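Local structure of putative NADPH-dependent oxidoreductase (Desulfitobacterium hafniense DCB-2, 3DB2) at the interface of chains A and B. The protein probably catalyses an NADPH-dependent oxidation-reduction, as a GFO/IDH/MocA-family protein with a Rossmann-fold nucleotide-binding domain and a C-terminal domain rich in beta-strands. Sequence-based numbering; all coordinates share one arbitrary frame. Chains: chain A/B, putative NADPH-dependent oxidoreductase.

The interface of chains A and B. Residues chain A 246, 251, 253, 276; chain B 153, 237-238, 240.
A:Asn251 reaches B:Pro238 where the C-terminal domains of two GFO/IDH/MocA-family subunits meet sheet against sheet, in a two-fold symmetric interface that may represent a biological dimer. The polar link joins side chain to backbone: ND2 of A:Asn251 donates to O of B:Pro238 at 3.1 Å, with an angle of 146° at the hydrogen. B:Pro238 O lies close to the amide plane, yet the donor stands above the carbonyl plane rather than on a lone pair. CG of A:Asn251 lies anti to the carbonyl carbon (chi1 -61°), which carries the amide across to the partner; it passes B:Pro238 running in the opposite direction, and OD1 of A:Asn251 lies 3.4 Å from CB of B:Cys237. Replacing A:Asn251 by an alanine removes the amide, and the B:Pro238 carbonyl would probably lose this donor, with a gap opening beside B:Cys237 CB and the proline ring.

Van der Waals packing gathers around B:Val240, at the start of strand 240-247. CG2 of B:Val240 meets the edges of two rings, lying in the plane of each: CE1 of A:Tyr246 is 3.9 Å away and CZ of A:Phe253 4.0 Å. Polar atoms touch this methyl too, CG2 of B:Val240 lying 3.5 Å from ND2 of A:Asn251 and 3.6 Å from NH1 of A:Arg276. CE2 at the edge of A:Phe253, in the same chain, lies against one face of the guanidinium, offset toward its rim. Along A:Tyr246, SG of B:Cys237 packs against CB and CD1. The side chains of A:Tyr246 and B:Val153 approach from opposite directions, and the phenol OH of A:Tyr246 meets the methyls CG1 and CG2 of B:Val153, each at 3.9 Å.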
loop_
_atom_site.group_PDB
_atom_site.type_symbol
_atom_site.label_atom_id
_atom_site.label_comp_id
_atom_site.label_asym_id
_atom_site.label_seq_id
_atom_site.Cartn_x
_atom_site.Cartn_y
_atom_site.Cartn_z
ATOM N N TYR A 246 1.845 -9.053 -5.880
ATOM C CA TYR A 246 2.269 -10.161 -5.040
ATOM C C TYR A 246 1.691 -11.456 -5.623
ATOM O O TYR A 246 0.459 -11.552 -5.709
ATOM C CB TYR A 246 1.766 -9.934 -3.611
ATOM C CG TYR A 246 2.365 -8.642 -3.065
ATOM C CD1 TYR A 246 3.673 -8.617 -2.605
ATOM C CD2 TYR A 246 1.645 -7.451 -3.019
ATOM C CE1 TYR A 246 4.228 -7.452 -2.110
ATOM C CE2 TYR A 246 2.225 -6.298 -2.512
ATOM C CZ TYR A 246 3.515 -6.277 -2.056
ATOM O OH TYR A 246 4.126 -5.121 -1.548
ATOM N N ASN A 251 7.065 -11.794 -6.823
ATOM C CA ASN A 251 6.451 -10.458 -6.730
ATOM C C ASN A 251 7.028 -9.530 -7.796
ATOM O O ASN A 251 8.188 -9.658 -8.151
ATOM C CB ASN A 251 6.723 -9.877 -5.365
ATOM C CG ASN A 251 6.151 -10.685 -4.232
ATOM O OD1 ASN A 251 5.123 -11.315 -4.328
ATOM N ND2 ASN A 251 6.863 -10.669 -3.100
ATOM N N PHE A 253 7.675 -5.406 -8.703
ATOM C CA PHE A 253 7.751 -4.024 -8.205
ATOM C C PHE A 253 8.070 -3.093 -9.368
ATOM O O PHE A 253 9.147 -3.136 -9.938
ATOM C CB PHE A 253 8.829 -3.854 -7.137
ATOM C CG PHE A 253 8.746 -4.850 -6.001
ATOM C CD1 PHE A 253 7.678 -4.806 -5.124
ATOM C CD2 PHE A 253 9.748 -5.804 -5.838
ATOM C CE1 PHE A 253 7.616 -5.715 -4.075
ATOM C CE2 PHE A 253 9.671 -6.728 -4.794
ATOM C CZ PHE A 253 8.586 -6.697 -3.950
ATOM N N ARG A 276 10.889 -10.294 -7.848
ATOM C CA ARG A 276 11.438 -10.917 -6.645
ATOM C C ARG A 276 10.995 -12.376 -6.633
ATOM O O ARG A 276 9.782 -12.620 -6.586
ATOM C CB ARG A 276 10.997 -10.195 -5.377
ATOM C CG ARG A 276 11.466 -10.958 -4.118
ATOM C CD ARG A 276 11.141 -10.134 -2.864
ATOM N NE ARG A 276 12.024 -8.962 -2.903
ATOM C CZ ARG A 276 12.042 -8.053 -1.930
ATOM N NH1 ARG A 276 11.228 -8.223 -0.893
ATOM N NH2 ARG A 276 12.869 -7.021 -2.030
ATOM N N VAL B 153 4.240 -3.184 4.790
ATOM C CA VAL B 153 3.914 -4.509 4.270
ATOM C C VAL B 153 4.748 -5.536 5.035
ATOM O O VAL B 153 5.921 -5.272 5.270
ATOM C CB VAL B 153 4.222 -4.652 2.775
ATOM C CG1 VAL B 153 4.020 -6.077 2.270
ATOM C CG2 VAL B 153 3.360 -3.681 1.972
ATOM N N CYS B 237 2.995 -15.196 -0.661
ATOM C CA CYS B 237 3.995 -14.704 -1.594
ATOM C C CYS B 237 5.397 -14.631 -1.017
ATOM O O CYS B 237 5.634 -14.718 0.179
ATOM C CB CYS B 237 3.555 -13.309 -2.109
ATOM S SG CYS B 237 3.450 -12.092 -0.758
ATOM N N PRO B 238 6.417 -14.485 -1.859
ATOM C CA PRO B 238 7.768 -14.314 -1.323
ATOM C C PRO B 238 7.892 -13.155 -0.334
ATOM O O PRO B 238 7.114 -12.193 -0.395
ATOM C CB PRO B 238 8.601 -14.033 -2.557
ATOM C CG PRO B 238 7.870 -14.781 -3.633
ATOM C CD PRO B 238 6.404 -14.524 -3.335
ATOM N N VAL B 240 8.497 -10.022 1.944
ATOM C CA VAL B 240 8.634 -8.580 1.793
ATOM C C VAL B 240 8.414 -7.971 3.195
ATOM O O VAL B 240 7.476 -8.417 3.864
ATOM C CB VAL B 240 7.622 -7.881 0.879
ATOM C CG1 VAL B 240 7.822 -6.357 0.857
ATOM C CG2 VAL B 240 7.665 -8.444 -0.528
#